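Local coordinates for DUF1987 domain-containing protein (Pseudomonas aeruginosa, PDB 6K4F) that probably acts as the phosphoprotein of the SiaABC threonine phosphorylation pathway, which controls biofilm formation in response to carbon availability, at residues A[4-9]-A[15-20]; A[97-100]-A[106-109]; A[86-91]-A[116-121]. All coordinates share one frame; numbering follows the deposited sequence.

In the fold
Contacts 1 and 2 lie on the mixed six-stranded sheet, while contact 3 joins the end of helix 70-88 to the loop before strand 121-125. All are partly buried: Leu6 and Ile17, Trp97, and Phe119 form their buried sides, whereas Asp5 and His7 in contact 1 and Gln88 and Ser118 in contact 3 are exposed. Contact 1, an edge hairpin burying 417 Å², combines four backbone hydrogen bonds with apolar packing on one face. Contacts 2 and 3, at the two ends of helix 108-115, each bury less than half as much; contact 2 is purely apolar, contact 3 mixes a serine-centred polar chain with aromatic packing. These two touch through Trp97 and Phe121.

Contact 1: A[4-9]-A[15-20]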
# COMPACT_ATOMS: atom_id res chain seq x y z
N SER A 4 13.45 11.65 -0.43
CA SER A 4 14.10 10.37 -0.63
C SER A 4 13.09 9.29 -0.96
O SER A 4 11.93 9.34 -0.53
CB SER A 4 14.88 9.95 0.61
OG SER A 4 13.98 9.60 1.65
N ASP A 5 13.54 8.29 -1.70
CA ASP A 5 12.72 7.11 -1.91
C ASP A 5 12.68 6.27 -0.65
O ASP A 5 13.54 6.35 0.22
CB ASP A 5 13.28 6.25 -3.05
CG ASP A 5 13.16 6.91 -4.39
OD1 ASP A 5 12.37 7.88 -4.52
OD2 ASP A 5 13.86 6.47 -5.32
N LEU A 6 11.65 5.44 -0.57
CA LEU A 6 11.54 4.40 0.43
C LEU A 6 11.99 3.10 -0.21
O LEU A 6 11.57 2.77 -1.33
CB LEU A 6 10.09 4.31 0.92
CG LEU A 6 9.60 3.26 1.92
CD1 LEU A 6 10.01 3.61 3.32
CD2 LEU A 6 8.09 3.20 1.82
N HIS A 7 12.86 2.36 0.48
CA HIS A 7 13.38 1.13 -0.11
C HIS A 7 13.60 0.11 0.99
O HIS A 7 14.64 0.13 1.67
CB HIS A 7 14.65 1.38 -0.90
CG HIS A 7 15.11 0.18 -1.67
ND1 HIS A 7 16.00 -0.74 -1.16
CD2 HIS A 7 14.74 -0.29 -2.89
CE1 HIS A 7 16.18 -1.71 -2.04
NE2 HIS A 7 15.43 -1.46 -3.10
N ILE A 8 12.65 -0.81 1.16
CA ILE A 8 12.71 -1.85 2.17
C ILE A 8 12.96 -3.17 1.45
O ILE A 8 12.07 -3.65 0.71
CB ILE A 8 11.41 -1.91 2.99
CG1 ILE A 8 10.97 -0.50 3.38
CG2 ILE A 8 11.56 -2.83 4.21
CD1 ILE A 8 11.98 0.23 4.23
N PRO A 9 14.12 -3.80 1.62
CA PRO A 9 14.38 -5.09 0.98
C PRO A 9 13.46 -6.18 1.51
O PRO A 9 13.20 -6.27 2.71
CB PRO A 9 15.84 -5.39 1.36
CG PRO A 9 16.41 -4.08 1.75
CD PRO A 9 15.29 -3.31 2.36
N PRO A 15 7.59 -7.99 3.17
CA PRO A 15 7.55 -7.66 1.74
C PRO A 15 8.63 -6.68 1.34
O PRO A 15 9.09 -5.85 2.13
CB PRO A 15 6.17 -7.03 1.56
CG PRO A 15 5.89 -6.43 2.87
CD PRO A 15 6.48 -7.36 3.90
N ALA A 16 9.03 -6.77 0.08
CA ALA A 16 9.83 -5.72 -0.52
C ALA A 16 8.93 -4.52 -0.79
O ALA A 16 7.82 -4.67 -1.34
CB ALA A 16 10.48 -6.23 -1.81
N ILE A 17 9.37 -3.33 -0.38
CA ILE A 17 8.59 -2.10 -0.51
C ILE A 17 9.45 -1.05 -1.18
O ILE A 17 10.59 -0.81 -0.76
CB ILE A 17 8.09 -1.59 0.86
CG1 ILE A 17 7.25 -2.65 1.56
CG2 ILE A 17 7.33 -0.27 0.69
CD1 ILE A 17 6.91 -2.30 3.02
N GLN A 18 8.91 -0.41 -2.22
CA GLN A 18 9.60 0.68 -2.92
C GLN A 18 8.67 1.87 -2.99
O GLN A 18 7.58 1.79 -3.58
CB GLN A 18 10.03 0.26 -4.33
CG GLN A 18 10.82 -1.02 -4.37
CD GLN A 18 9.95 -2.24 -4.58
OE1 GLN A 18 9.00 -2.22 -5.36
NE2 GLN A 18 10.27 -3.33 -3.88
N GLY A 19 9.08 2.96 -2.36
CA GLY A 19 8.41 4.24 -2.51
C GLY A 19 9.17 5.11 -3.49
O GLY A 19 10.25 5.61 -3.15
N ASP A 20 8.64 5.31 -4.70
CA ASP A 20 9.29 6.13 -5.71
C ASP A 20 8.74 7.55 -5.60
O ASP A 20 7.63 7.82 -6.08
CB ASP A 20 9.06 5.55 -7.11
CG ASP A 20 9.96 6.18 -8.17
OD1 ASP A 20 10.23 7.40 -8.12
OD2 ASP A 20 10.42 5.44 -9.08
O HOH W 1 12.70 -3.42 -2.17
O HOH W 2 10.80 -6.33 4.18
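Leu6 and Ile8 pair with Gly19 and Ile17 in a beta hairpin at one edge of the sheet, whose strands 6-8 and 16-20 run antiparallel at 170°. Four backbone hydrogen bonds define the register. In the Leu6-Gly19 pair, Leu6 N donates to Gly19 O at 2.9 Å and Gly19 N to Leu6 O at 2.7 Å; this second donor is tilted 31° out of the carbonyl plane. The Ile8-Ile17 pair is straighter: Ile8 N reaches Ile17 O at 2.8 Å and Ile17 N reaches Ile8 O at 2.9 Å, both in the acceptor's carbonyl plane. Between them, His7 and Gln18 form a non-hydrogen-bonded pair.

Apolar packing occupies the face bearing Leu6, Ile8 and Ile17. The two isoleucines lie side by side and point the same way, with Ile8 CB 4.0 Å from Ile17 CB. Leu6 extends its CG anti to the backbone N (chi1 177°), and its CD2 branch meets Ile17 CG2 at 3.7 Å. Leu26 of strand 25-29 packs on both Leu6 and Ile17, while Trp47 and Val44 of helix 37-53 touch Leu6 and Ile17 respectively, tying the hairpin to the protein interior.

Polar groups gather at the strand ends and on the other face. Asp5 OD1 and Asp20 OD1 are 4.2 Å apart, a proximity probably eased by their separate backbone donors, Trp21 N and Ala23 N. Gln18 OE1 bonds Gln29 NE2 on the neighbouring strand. Near the turn, one water donates to both Pro9 O and Pro15 O. A second water lies above the His7 ring, offset toward its rim, donating to Ile8 O and accepting from Gln18 NE2 at 3.0 Å.

Contact 2: A[97-100]-A[106-109]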
# COMPACT_ATOMS: atom_id res chain seq x y z
N TRP A 97 -4.16 -3.95 -7.31
CA TRP A 97 -3.93 -5.12 -6.46
C TRP A 97 -3.84 -6.34 -7.37
O TRP A 97 -4.86 -6.84 -7.88
CB TRP A 97 -5.04 -5.27 -5.42
CG TRP A 97 -4.77 -6.33 -4.39
CD1 TRP A 97 -4.64 -7.68 -4.60
CD2 TRP A 97 -4.60 -6.13 -2.98
NE1 TRP A 97 -4.40 -8.32 -3.41
CE2 TRP A 97 -4.37 -7.39 -2.40
CE3 TRP A 97 -4.65 -5.01 -2.15
CZ2 TRP A 97 -4.16 -7.56 -1.03
CZ3 TRP A 97 -4.44 -5.18 -0.79
CH2 TRP A 97 -4.20 -6.44 -0.25
N HIS A 98 -2.61 -6.80 -7.60
CA HIS A 98 -2.36 -7.94 -8.47
C HIS A 98 -2.45 -9.24 -7.69
O HIS A 98 -1.99 -9.33 -6.55
CB HIS A 98 -0.98 -7.85 -9.11
CG HIS A 98 -0.73 -6.57 -9.84
ND1 HIS A 98 -1.11 -6.38 -11.15
CD2 HIS A 98 -0.13 -5.42 -9.44
CE1 HIS A 98 -0.75 -5.17 -11.53
NE2 HIS A 98 -0.16 -4.57 -10.52
N TYR A 99 -3.02 -10.26 -8.32
CA TYR A 99 -3.05 -11.57 -7.68
C TYR A 99 -3.06 -12.64 -8.76
O TYR A 99 -3.37 -12.38 -9.92
CB TYR A 99 -4.23 -11.71 -6.73
CG TYR A 99 -5.56 -11.93 -7.41
CD1 TYR A 99 -6.19 -10.90 -8.10
CD2 TYR A 99 -6.20 -13.16 -7.36
CE1 TYR A 99 -7.43 -11.10 -8.74
CE2 TYR A 99 -7.42 -13.37 -7.98
CZ TYR A 99 -8.03 -12.34 -8.67
OH TYR A 99 -9.25 -12.56 -9.28
N ASP A 100 -2.69 -13.85 -8.35
CA ASP A 100 -2.69 -15.00 -9.23
C ASP A 100 -3.90 -15.86 -8.89
O ASP A 100 -4.04 -16.30 -7.74
CB ASP A 100 -1.39 -15.80 -9.09
CG ASP A 100 -1.18 -16.78 -10.24
OD1 ASP A 100 -0.04 -16.84 -10.76
OD2 ASP A 100 -2.13 -17.50 -10.61
N VAL A 106 -10.52 -16.25 -5.93
CA VAL A 106 -11.12 -15.06 -5.34
C VAL A 106 -10.13 -14.31 -4.43
O VAL A 106 -9.59 -14.88 -3.48
CB VAL A 106 -12.39 -15.41 -4.56
CG1 VAL A 106 -13.19 -14.14 -4.28
CG2 VAL A 106 -13.23 -16.43 -5.32
N ALA A 107 -9.91 -13.03 -4.75
CA ALA A 107 -9.07 -12.14 -3.94
C ALA A 107 -9.93 -11.46 -2.88
O ALA A 107 -10.22 -10.26 -2.92
CB ALA A 107 -8.38 -11.12 -4.84
N GLU A 108 -10.32 -12.26 -1.89
CA GLU A 108 -11.37 -11.87 -0.95
C GLU A 108 -10.94 -10.69 -0.09
O GLU A 108 -11.70 -9.73 0.11
CB GLU A 108 -11.74 -13.07 -0.08
CG GLU A 108 -13.11 -13.02 0.57
CD GLU A 108 -14.23 -12.76 -0.43
OE1 GLU A 108 -14.71 -11.61 -0.49
OE2 GLU A 108 -14.63 -13.71 -1.14
N LEU A 109 -9.72 -10.75 0.45
CA LEU A 109 -9.22 -9.63 1.24
C LEU A 109 -9.18 -8.35 0.41
O LEU A 109 -9.61 -7.28 0.88
CB LEU A 109 -7.85 -9.96 1.80
CG LEU A 109 -7.19 -8.84 2.58
CD1 LEU A 109 -7.92 -8.64 3.89
CD2 LEU A 109 -5.74 -9.19 2.83
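Tyr99 presents the face of its ring to the methyl group of Ala107, which sits squarely over the middle. Ala107 CB is 3.7 Å from the ring centroid and only 3° off the normal, and its separations from the six ring carbons span just 3.9 to 4.0 Å. This near-perfect centring is the evidence for a CH-pi contact rather than mere edge contact. The ring gets there by placing Tyr99 CG between its backbone N and carbonyl carbon (chi1 76°).

Trp97, two residues earlier on the same strand, behaves differently. With CG anti to the backbone N (chi1 -172°), its indole reaches toward the start of the helix, where the six-membered-ring atom CH2 meets Leu109 CD2 at 4.4 Å. The approach is oblique and looser than that of the tyrosine. The CA-CB bond of Leu109 does not aim at the strand; the end of its side chain brings the methyl nearer.

The two segments are linked by apolar contacts alone. Ala107 is the N-cap residue of helix 108-115 and the centre of an inverse gamma turn, spanned by a weak hydrogen bond from Glu108 N to Val106 O (3.2 Å), so the chain bends sharply just where its methyl is laid on the tyrosine. Ile123 of strand 121-125 touches both Tyr99 and Ala107, and Leu68 of strand 59-68 touches Leu109. Strands 93-99 and 121-125 are adjacent and parallel, joined through helix 108-115: the contact fastens the end of the first strand to the start of the helix in a beta-alpha-beta crossover.

Contact 3: A[86-91]-A[116-121]; sequences AHQGGR and DCSFPF
His87 and Gln88 converge on the hydroxyl of Ser118 in a short hydrogen-bonded chain. His87 holds CG anti to its backbone N (chi1 179°), which carries the imidazole out to the loop. There His87 ND1 donates to Ser118 OG at 2.7 Å, the bond bent to 135° at the hydrogen but with the oxygen close to the imidazole plane. Ser118 OG in turn donates to Gln88 OE1 at 2.6 Å, although the glutamine is poorly ordered.

Over one face of the same imidazole lies Phe119 CB, 3.7 Å from the ring centroid. Beyond it the phenyl ring turns an edge toward that histidine, a T-shaped pair with planes at 79°.

Further out, Glu84 OE1, one helical turn before Gln88, accepts from Ser118 N and so holds the loop backbone. Gly90, the first residue to leave helical angles, closes a Schellman motif, with Arg91 N bonded to Ala86 O and Gly90 N to His87 O, just past the two residues that meet the serine. Phe119 also packs on Leu83, Val93 and Leu95, so the loop leading from helix 108-115 into strand 121-125 is packed against the end of helix 70-88 and strand 93-99.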
# COMPACT_ATOMS: atom_id res chain seq x y z
N ALA A 86 -7.13 11.49 2.04
CA ALA A 86 -6.56 12.39 1.05
C ALA A 86 -7.43 12.47 -0.19
O ALA A 86 -7.60 13.55 -0.77
CB ALA A 86 -5.14 11.95 0.69
N HIS A 87 -8.00 11.33 -0.61
CA HIS A 87 -8.83 11.33 -1.81
C HIS A 87 -10.09 12.16 -1.61
O HIS A 87 -10.52 12.87 -2.53
CB HIS A 87 -9.20 9.89 -2.19
CG HIS A 87 -10.08 9.81 -3.40
ND1 HIS A 87 -11.37 9.34 -3.35
CD2 HIS A 87 -9.85 10.15 -4.69
CE1 HIS A 87 -11.90 9.39 -4.56
NE2 HIS A 87 -11.00 9.87 -5.39
N GLN A 88 -10.70 12.08 -0.43
CA GLN A 88 -11.89 12.88 -0.16
C GLN A 88 -11.57 14.37 -0.17
O GLN A 88 -12.48 15.18 -0.38
CB GLN A 88 -12.51 12.46 1.17
CG GLN A 88 -12.91 10.98 1.21
CD GLN A 88 -14.01 10.64 0.22
OE1 GLN A 88 -13.77 9.96 -0.78
NE2 GLN A 88 -15.22 11.11 0.49
N GLY A 89 -10.31 14.74 0.03
CA GLY A 89 -9.84 16.09 -0.12
C GLY A 89 -9.47 16.49 -1.54
O GLY A 89 -8.97 17.60 -1.75
N GLY A 90 -9.69 15.62 -2.52
CA GLY A 90 -9.39 15.94 -3.89
C GLY A 90 -8.05 15.46 -4.41
O GLY A 90 -7.70 15.78 -5.55
N ARG A 91 -7.29 14.72 -3.62
CA ARG A 91 -6.00 14.20 -4.08
C ARG A 91 -6.23 13.04 -5.04
O ARG A 91 -6.98 12.12 -4.71
CB ARG A 91 -5.15 13.74 -2.90
CG ARG A 91 -3.70 13.43 -3.24
CD ARG A 91 -2.99 14.69 -3.67
NE ARG A 91 -1.55 14.50 -3.81
CZ ARG A 91 -0.66 14.85 -2.89
NH1 ARG A 91 -1.06 15.42 -1.76
NH2 ARG A 91 0.63 14.64 -3.10
N ASP A 116 -13.86 -0.44 1.23
CA ASP A 116 -13.59 0.68 2.12
C ASP A 116 -13.01 1.89 1.40
O ASP A 116 -12.80 2.92 2.05
CB ASP A 116 -12.62 0.25 3.24
CG ASP A 116 -13.10 -0.99 4.00
OD1 ASP A 116 -14.33 -1.18 4.13
OD2 ASP A 116 -12.24 -1.77 4.48
N CYS A 117 -12.74 1.80 0.10
CA CYS A 117 -12.02 2.84 -0.63
C CYS A 117 -12.92 3.47 -1.68
O CYS A 117 -13.71 2.79 -2.32
CB CYS A 117 -10.78 2.27 -1.32
SG CYS A 117 -9.63 1.54 -0.13
N SER A 118 -12.80 4.79 -1.85
CA SER A 118 -13.59 5.48 -2.85
C SER A 118 -12.78 5.86 -4.08
O SER A 118 -13.36 6.35 -5.06
CB SER A 118 -14.24 6.73 -2.25
OG SER A 118 -13.31 7.80 -2.17
N PHE A 119 -11.49 5.64 -4.06
CA PHE A 119 -10.64 5.92 -5.21
C PHE A 119 -10.55 4.69 -6.09
O PHE A 119 -10.89 3.58 -5.65
CB PHE A 119 -9.25 6.36 -4.73
CG PHE A 119 -8.67 5.47 -3.67
CD1 PHE A 119 -7.97 4.32 -4.00
CD2 PHE A 119 -8.80 5.80 -2.33
CE1 PHE A 119 -7.42 3.51 -3.02
CE2 PHE A 119 -8.25 4.99 -1.33
CZ PHE A 119 -7.56 3.84 -1.68
N PRO A 120 -10.13 4.84 -7.34
CA PRO A 120 -9.94 3.67 -8.21
C PRO A 120 -9.07 2.60 -7.57
O PRO A 120 -7.95 2.86 -7.13
CB PRO A 120 -9.26 4.26 -9.45
CG PRO A 120 -9.72 5.68 -9.48
CD PRO A 120 -9.84 6.10 -8.05
N PHE A 121 -9.57 1.37 -7.59
CA PHE A 121 -8.99 0.25 -6.84
C PHE A 121 -9.21 -0.96 -7.73
O PHE A 121 -10.29 -1.56 -7.73
CB PHE A 121 -9.66 0.12 -5.47
CG PHE A 121 -8.99 -0.86 -4.51
CD1 PHE A 121 -8.71 -2.18 -4.89
CD2 PHE A 121 -8.72 -0.48 -3.20
CE1 PHE A 121 -8.15 -3.07 -3.99
CE2 PHE A 121 -8.15 -1.37 -2.30
CZ PHE A 121 -7.87 -2.66 -2.68